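Local coordinates for protein beta-N-acetylglucosaminidase (PDB 3WO8) that probably hydrolyses N-acetyl-beta-D-hexosaminides, releasing N-acetyl-D-hexosamine residues from their non-reducing ends, at residues B[68-73]-B[119-124]; B[166-171]-B[213-218]. All coordinates share one frame; numbering follows the deposited sequence.

In the fold
Both contacts are buried seams between neighbouring strands of one TIM barrel, and they illustrate two ways of closing such a seam. In contact 1 the third and fourth strands meet about 8 Å from the chain centre, measured to the centre of the contact. Their few backbone bonds are supplemented by an asparagine amide. Contact 2, about 17 Å out, joins the fifth and sixth strands by regular parallel pairing with aliphatic packing, and just one of its touching residues, Lys214, is exposed. Strands 121-122 and 167-173 are themselves neighbours, so the two seams lie about 10 Å apart, centre to centre, and Lys171 NZ bonds to Phe123 O between them.

Contact 1 (B[68-73]-B[119-124]); sequences DFLISS and LNMVFA
The seam between the third and fourth strands of the TIM barrel is bridged at one end by Asn120, whose side-chain amide grips the backbone of Phe69 and Ile71. CG sits between the backbone N and the carbonyl carbon, the crowded position (chi1 66°), which turns the amide across to 68-73. There Asn120 OD1 accepts Ile71 N at 2.6 Å, the donor tilted 32° from the carbonyl plane. Asn120 ND2 donates to Phe69 O at 2.7 Å, in the plane of both groups, and has a weak second acceptor in Lys328 O. The amide thus takes the role of a strand peptide, offering an acceptor and a donor to the neighbouring strand. A leucine in its place would probably leave Ile71 N and Phe69 O without these mates. Asn120 N adds a backbone bond to Ile71 O (2.9 Å), and farther along Phe123 N reaches Ser73 O (3.0 Å). Apolar contacts flank the polar line: Leu70 CD1 meets the terminal CE of Met121 at 3.3 Å, and Ile71 CG2 meets Leu119 CD1 at 3.6 Å, this pair crossing at about a right angle. Ser72 OG stands 3.6 Å above the centre of the Phe123 ring, and Ser72 CB makes a CH-pi contact with it. Phe123 centres an inverse gamma turn, and the two segments diverge by 58° where the third and fourth strands close the TIM barrel.

Contact 2 (B[166-171]-B[213-218]); sequences VIPCIK and KKVTVM
Met218 directs its CB at strand 167-171, and following it outward leads past Cys169 and along Lys171. Its CB packs 3.6 Å from Cys169 SG and also lies 3.9 Å from Lys171 CB. CG, anti to the backbone N (chi1 177°), carries the chain onward beside the Lys171 side chain, the two pointing the same way, until Met218 SD comes within 4.1 Å of Lys171 CD. A bend at chi3 (-83°) leaves CE farther than SD from Lys171 CD. The Lys171 amine has its own partners, a hydrogen bond to Phe123 O and a salt bridge with Glu76. The backbones pair in parallel register, Cys169 with Thr216 and Ile170 with Val217, the strand directions diverging by 34°. Thr216 N bonds to Pro168 O at 2.9 Å, Ile170 N to Thr216 O at 2.9 Å, and Met218 N to Ile170 O at 2.8 Å. On the sheet face of Ile170 and Val217, Ile170 CG1 meets Val217 CG2 at 3.8 Å, and both side chains touch Leu209. This is the pairing expected of consecutive barrel strands joined by a beta-alpha-beta crossover. Helix 203-211 of that crossover covers Ile170, Val215 and Val217, while helix 147-164 adds Cys158 against Ile170 and Leu162 against Pro168. On the face of Cys169 and Thr216, Cys169 touches Phe123; Cys169 and Met218 both pack on Ile254 of strand 253-257, the next strand round the barrel.

Contact 1 (B[68-73]-B[119-124])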
ATOM      1  N   ASP B  68      19.911  12.948   9.661  1.00 46.82           N
ATOM      2  CA  ASP B  68      20.162  11.583   9.356  1.00 52.48           C
ATOM      3  C   ASP B  68      19.559  10.816  10.513  1.00 49.75           C
ATOM      4  O   ASP B  68      20.043  10.949  11.630  1.00 56.70           O
ATOM      5  CB  ASP B  68      21.672  11.393   9.224  1.00 57.97           C
ATOM      6  CG  ASP B  68      22.054   9.985   8.847  1.00 64.78           C
ATOM      7  OD1 ASP B  68      21.512   9.447   7.858  1.00 81.11           O
ATOM      8  OD2 ASP B  68      22.928   9.410   9.519  1.00 69.88           O
ATOM      9  N   PHE B  69      18.488  10.051  10.246  1.00 45.06           N
ATOM     10  CA  PHE B  69      17.731   9.319  11.285  1.00 38.18           C
ATOM     11  C   PHE B  69      17.528   7.850  11.026  1.00 36.63           C
ATOM     12  O   PHE B  69      17.739   7.342   9.941  1.00 33.13           O
ATOM     13  CB  PHE B  69      16.332   9.872  11.454  1.00 34.97           C
ATOM     14  CG  PHE B  69      16.270  11.352  11.579  1.00 36.66           C
ATOM     15  CD1 PHE B  69      16.323  12.151  10.456  1.00 37.86           C
ATOM     16  CD2 PHE B  69      16.110  11.956  12.814  1.00 37.76           C
ATOM     17  CE1 PHE B  69      16.237  13.544  10.560  1.00 39.71           C
ATOM     18  CE2 PHE B  69      16.050  13.353  12.931  1.00 38.23           C
ATOM     19  CZ  PHE B  69      16.106  14.150  11.797  1.00 36.35           C
ATOM     20  N   LEU B  70      17.083   7.186  12.080  1.00 37.14           N
ATOM     21  CA  LEU B  70      16.622   5.847  12.009  1.00 36.89           C
ATOM     22  C   LEU B  70      15.130   5.930  12.061  1.00 37.91           C
ATOM     23  O   LEU B  70      14.591   6.255  13.102  1.00 38.70           O
ATOM     24  CB  LEU B  70      17.100   5.067  13.210  1.00 39.88           C
ATOM     25  CG  LEU B  70      18.598   4.850  13.239  1.00 40.75           C
ATOM     26  CD1 LEU B  70      18.940   3.951  14.406  1.00 41.00           C
ATOM     27  CD2 LEU B  70      19.088   4.243  11.934  1.00 40.33           C
ATOM     28  N   ILE B  71      14.481   5.628  10.929  1.00 38.05           N
ATOM     29  CA  ILE B  71      13.039   5.771  10.730  1.00 32.52           C
ATOM     30  C   ILE B  71      12.411   4.405  10.694  1.00 32.52           C
ATOM     31  O   ILE B  71      12.738   3.574   9.831  1.00 33.74           O
ATOM     32  CB  ILE B  71      12.741   6.562   9.455  1.00 33.83           C
ATOM     33  CG1 ILE B  71      13.612   7.827   9.453  1.00 35.28           C
ATOM     34  CG2 ILE B  71      11.277   6.993   9.442  1.00 35.00           C
ATOM     35  CD1 ILE B  71      13.352   8.852   8.353  1.00 33.51           C
ATOM     36  N   SER B  72      11.541   4.138  11.660  1.00 31.39           N
ATOM     37  CA  SER B  72      11.033   2.787  11.821  1.00 32.79           C
ATOM     38  C   SER B  72       9.521   2.780  12.015  1.00 33.18           C
ATOM     39  O   SER B  72       8.914   3.866  12.067  1.00 34.29           O
ATOM     40  CB  SER B  72      11.728   2.063  12.963  1.00 30.97           C
ATOM     41  OG  SER B  72      11.164   0.761  13.123  1.00 35.31           O
ATOM     42  N   SER B  73       8.952   1.562  12.093  1.00 28.65           N
ATOM     43  CA  SER B  73       7.546   1.351  12.272  1.00 30.53           C
ATOM     44  C   SER B  73       7.393  -0.006  12.967  1.00 32.82           C
ATOM     45  O   SER B  73       8.364  -0.731  13.021  1.00 32.17           O
ATOM     46  CB  SER B  73       6.856   1.297  10.917  1.00 33.37           C
ATOM     47  OG  SER B  73       6.658  -0.071  10.462  1.00 31.12           O
ATOM     48  N   LEU B 119      11.466   4.260   5.212  1.00 36.58           N
ATOM     49  CA  LEU B 119      11.869   3.642   6.433  1.00 34.88           C
ATOM     50  C   LEU B 119      13.226   2.967   6.232  1.00 34.79           C
ATOM     51  O   LEU B 119      13.526   2.422   5.159  1.00 37.43           O
ATOM     52  CB  LEU B 119      10.868   2.566   6.837  1.00 35.86           C
ATOM     53  CG  LEU B 119       9.474   2.904   7.356  1.00 39.16           C
ATOM     54  CD1 LEU B 119       9.458   4.214   8.130  1.00 37.83           C
ATOM     55  CD2 LEU B 119       8.484   2.921   6.208  1.00 42.14           C
ATOM     56  N   ASN B 120      14.046   2.984   7.276  1.00 32.64           N
ATOM     57  CA  ASN B 120      15.334   2.305   7.226  1.00 30.29           C
ATOM     58  C   ASN B 120      15.542   1.348   8.402  1.00 29.85           C
ATOM     59  O   ASN B 120      16.622   0.860   8.614  1.00 32.30           O
ATOM     60  CB  ASN B 120      16.431   3.344   7.106  1.00 30.05           C
ATOM     61  CG  ASN B 120      16.555   4.223   8.344  1.00 32.53           C
ATOM     62  OD1 ASN B 120      15.878   4.026   9.363  1.00 34.36           O
ATOM     63  ND2 ASN B 120      17.421   5.193   8.264  1.00 30.61           N
ATOM     64  N   MET B 121      14.471   1.041   9.123  1.00 32.30           N
ATOM     65  CA  MET B 121      14.510   0.141  10.237  1.00 33.34           C
ATOM     66  C   MET B 121      13.107  -0.362  10.452  1.00 34.17           C
ATOM     67  O   MET B 121      12.148   0.330  10.053  1.00 32.94           O
ATOM     68  CB  MET B 121      14.933   0.917  11.478  1.00 38.07           C
ATOM     69  CG  MET B 121      14.911   0.118  12.795  1.00 40.92           C
ATOM     70  SD  MET B 121      15.746   0.940  14.192  1.00 41.34           S
ATOM     71  CE  MET B 121      17.300   1.268  13.431  1.00 47.89           C
ATOM     72  N   VAL B 122      12.980  -1.531  11.090  1.00 30.74           N
ATOM     73  CA  VAL B 122      11.675  -2.020  11.508  1.00 31.99           C
ATOM     74  C   VAL B 122      11.734  -2.717  12.846  1.00 32.39           C
ATOM     75  O   VAL B 122      12.671  -3.433  13.141  1.00 35.32           O
ATOM     76  CB  VAL B 122      11.035  -2.989  10.467  1.00 32.92           C
ATOM     77  CG1 VAL B 122      11.920  -4.189  10.205  1.00 36.54           C
ATOM     78  CG2 VAL B 122       9.674  -3.471  10.931  1.00 31.18           C
ATOM     79  N   PHE B 123      10.694  -2.568  13.636  1.00 31.90           N
ATOM     80  CA  PHE B 123      10.663  -3.283  14.872  1.00 33.98           C
ATOM     81  C   PHE B 123      10.164  -4.683  14.684  1.00 30.83           C
ATOM     82  O   PHE B 123       9.209  -5.081  15.260  1.00 32.05           O
ATOM     83  CB  PHE B 123       9.927  -2.491  15.965  1.00 37.83           C
ATOM     84  CG  PHE B 123      10.639  -1.188  16.344  1.00 41.11           C
ATOM     85  CD1 PHE B 123      12.002  -1.154  16.526  1.00 45.32           C
ATOM     86  CD2 PHE B 123       9.955  -0.029  16.507  1.00 42.49           C
ATOM     87  CE1 PHE B 123      12.660   0.004  16.873  1.00 47.96           C
ATOM     88  CE2 PHE B 123      10.606   1.134  16.858  1.00 47.98           C
ATOM     89  CZ  PHE B 123      11.962   1.158  17.039  1.00 47.25           C
ATOM     90  N   ALA B 124      10.886  -5.466  13.921  1.00 31.86           N
ATOM     91  CA  ALA B 124      10.596  -6.889  13.872  1.00 33.17           C
ATOM     92  C   ALA B 124      11.912  -7.593  13.571  1.00 30.02           C
ATOM     93  O   ALA B 124      12.863  -6.923  13.171  1.00 30.27           O
ATOM     94  CB  ALA B 124       9.566  -7.145  12.796  1.00 38.74           C
TER

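Contact 2 (B[166-171]-B[213-218])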
ATOM      1  N   VAL B 166      16.269  -2.573   5.154  1.00 37.93           N
ATOM      2  CA  VAL B 166      16.019  -2.099   6.505  1.00 38.95           C
ATOM      3  C   VAL B 166      16.721  -2.932   7.566  1.00 37.94           C
ATOM      4  O   VAL B 166      16.819  -4.156   7.472  1.00 31.74           O
ATOM      5  CB  VAL B 166      14.500  -1.997   6.830  1.00 38.80           C
ATOM      6  CG1 VAL B 166      13.805  -1.157   5.774  1.00 38.73           C
ATOM      7  CG2 VAL B 166      13.857  -3.382   6.924  1.00 39.73           C
ATOM      8  N   ILE B 167      17.141  -2.221   8.610  1.00 40.36           N
ATOM      9  CA  ILE B 167      17.748  -2.839   9.762  1.00 40.66           C
ATOM     10  C   ILE B 167      16.626  -3.314  10.643  1.00 38.80           C
ATOM     11  O   ILE B 167      15.736  -2.519  11.010  1.00 37.39           O
ATOM     12  CB  ILE B 167      18.560  -1.842  10.574  1.00 47.96           C
ATOM     13  CG1 ILE B 167      19.605  -1.165   9.686  1.00 51.10           C
ATOM     14  CG2 ILE B 167      19.259  -2.544  11.729  1.00 45.45           C
ATOM     15  CD1 ILE B 167      20.069   0.155  10.245  1.00 49.12           C
ATOM     16  N   PRO B 168      16.649  -4.605  10.999  1.00 33.15           N
ATOM     17  CA  PRO B 168      15.606  -5.115  11.846  1.00 33.33           C
ATOM     18  C   PRO B 168      15.957  -4.944  13.271  1.00 37.73           C
ATOM     19  O   PRO B 168      17.087  -4.622  13.621  1.00 37.24           O
ATOM     20  CB  PRO B 168      15.571  -6.599  11.522  1.00 35.38           C
ATOM     21  CG  PRO B 168      17.006  -6.908  11.199  1.00 38.06           C
ATOM     22  CD  PRO B 168      17.576  -5.645  10.567  1.00 33.55           C
ATOM     23  N   CYS B 169      14.961  -5.211  14.093  1.00 44.09           N
ATOM     24  CA  CYS B 169      15.087  -5.175  15.519  1.00 41.92           C
ATOM     25  C   CYS B 169      14.458  -6.420  16.164  1.00 40.80           C
ATOM     26  O   CYS B 169      13.252  -6.538  16.239  1.00 39.03           O
ATOM     27  CB  CYS B 169      14.399  -3.933  16.025  1.00 44.82           C
ATOM     28  SG  CYS B 169      14.708  -3.747  17.779  1.00 41.64           S
ATOM     29  N   ILE B 170      15.273  -7.361  16.609  1.00 41.44           N
ATOM     30  CA  ILE B 170      14.723  -8.544  17.283  1.00 43.64           C
ATOM     31  C   ILE B 170      14.207  -8.154  18.658  1.00 41.11           C
ATOM     32  O   ILE B 170      14.748  -7.254  19.310  1.00 40.94           O
ATOM     33  CB  ILE B 170      15.735  -9.699  17.395  1.00 42.82           C
ATOM     34  CG1 ILE B 170      17.021  -9.250  18.089  1.00 42.02           C
ATOM     35  CG2 ILE B 170      16.047 -10.208  16.005  1.00 43.27           C
ATOM     36  CD1 ILE B 170      18.013 -10.383  18.247  1.00 43.44           C
ATOM     37  N   LYS B 171      13.132  -8.808  19.069  1.00 40.43           N
ATOM     38  CA  LYS B 171      12.477  -8.444  20.313  1.00 41.11           C
ATOM     39  C   LYS B 171      11.708  -9.626  20.887  1.00 43.28           C
ATOM     40  O   LYS B 171      11.394 -10.566  20.155  1.00 39.47           O
ATOM     41  CB  LYS B 171      11.589  -7.214  20.108  1.00 43.32           C
ATOM     42  CG  LYS B 171      10.511  -7.333  19.042  1.00 45.33           C
ATOM     43  CD  LYS B 171       9.862  -5.977  18.687  1.00 40.76           C
ATOM     44  CE  LYS B 171       8.402  -6.220  18.331  1.00 41.36           C
ATOM     45  NZ  LYS B 171       7.792  -5.250  17.400  1.00 42.80           N
ATOM     46  N   LYS B 213      25.570  -9.327  12.526  1.00 78.88           N
ATOM     47  CA  LYS B 213      25.989  -8.198  13.360  1.00 82.56           C
ATOM     48  C   LYS B 213      25.157  -6.928  13.094  1.00 74.38           C
ATOM     49  O   LYS B 213      25.052  -6.080  13.998  1.00 61.99           O
ATOM     50  CB  LYS B 213      27.500  -7.921  13.189  1.00 93.55           C
ATOM     51  CG  LYS B 213      28.402  -8.879  13.973  1.00 97.81           C
ATOM     52  CD  LYS B 213      29.876  -8.789  13.545  1.00105.45           C
ATOM     53  CE  LYS B 213      30.820  -9.450  14.549  1.00 98.65           C
ATOM     54  NZ  LYS B 213      30.236 -10.675  15.173  1.00 90.31           N
ATOM     55  N   LYS B 214      24.558  -6.816  11.891  1.00 69.06           N
ATOM     56  CA  LYS B 214      23.885  -5.568  11.448  1.00 65.87           C
ATOM     57  C   LYS B 214      22.453  -5.359  12.001  1.00 59.16           C
ATOM     58  O   LYS B 214      21.850  -4.304  11.836  1.00 54.14           O
ATOM     59  CB  LYS B 214      23.928  -5.449   9.923  1.00 69.53           C
ATOM     60  CG  LYS B 214      25.322  -5.116   9.414  1.00 73.37           C
ATOM     61  CD  LYS B 214      25.402  -4.851   7.916  1.00 72.53           C
ATOM     62  CE  LYS B 214      25.067  -3.407   7.582  1.00 75.78           C
ATOM     63  NZ  LYS B 214      25.452  -3.020   6.191  1.00 79.01           N
ATOM     64  N   VAL B 215      21.956  -6.363  12.698  1.00 51.46           N
ATOM     65  CA  VAL B 215      20.757  -6.284  13.537  1.00 47.16           C
ATOM     66  C   VAL B 215      20.763  -5.304  14.752  1.00 46.33           C
ATOM     67  O   VAL B 215      21.819  -4.964  15.308  1.00 47.04           O
ATOM     68  CB  VAL B 215      20.516  -7.710  14.072  1.00 48.44           C
ATOM     69  CG1 VAL B 215      19.533  -7.743  15.214  1.00 47.09           C
ATOM     70  CG2 VAL B 215      20.075  -8.629  12.932  1.00 52.61           C
ATOM     71  N   THR B 216      19.564  -4.875  15.174  1.00 42.78           N
ATOM     72  CA  THR B 216      19.375  -4.283  16.506  1.00 39.55           C
ATOM     73  C   THR B 216      18.512  -5.150  17.422  1.00 38.60           C
ATOM     74  O   THR B 216      17.795  -6.044  16.966  1.00 36.39           O
ATOM     75  CB  THR B 216      18.724  -2.904  16.487  1.00 38.79           C
ATOM     76  OG1 THR B 216      17.310  -3.056  16.488  1.00 46.80           O
ATOM     77  CG2 THR B 216      19.151  -2.108  15.299  1.00 39.88           C
ATOM     78  N   VAL B 217      18.600  -4.863  18.724  1.00 38.09           N
ATOM     79  CA  VAL B 217      17.922  -5.639  19.774  1.00 39.99           C
ATOM     80  C   VAL B 217      17.068  -4.767  20.699  1.00 38.21           C
ATOM     81  O   VAL B 217      17.526  -3.747  21.220  1.00 38.51           O
ATOM     82  CB  VAL B 217      18.921  -6.382  20.666  1.00 40.70           C
ATOM     83  CG1 VAL B 217      18.186  -7.203  21.699  1.00 39.34           C
ATOM     84  CG2 VAL B 217      19.789  -7.302  19.832  1.00 42.88           C
ATOM     85  N   MET B 218      15.824  -5.172  20.897  1.00 36.09           N
ATOM     86  CA  MET B 218      14.979  -4.460  21.817  1.00 39.52           C
ATOM     87  C   MET B 218      14.831  -5.299  23.073  1.00 40.00           C
ATOM     88  O   MET B 218      14.685  -6.531  23.080  1.00 38.91           O
ATOM     89  CB  MET B 218      13.615  -4.132  21.214  1.00 43.20           C
ATOM     90  CG  MET B 218      12.639  -3.436  22.155  1.00 47.13           C
ATOM     91  SD  MET B 218      10.959  -3.222  21.501  1.00 44.69           S
ATOM     92  CE  MET B 218      11.241  -1.742  20.545  1.00 44.21           C
TER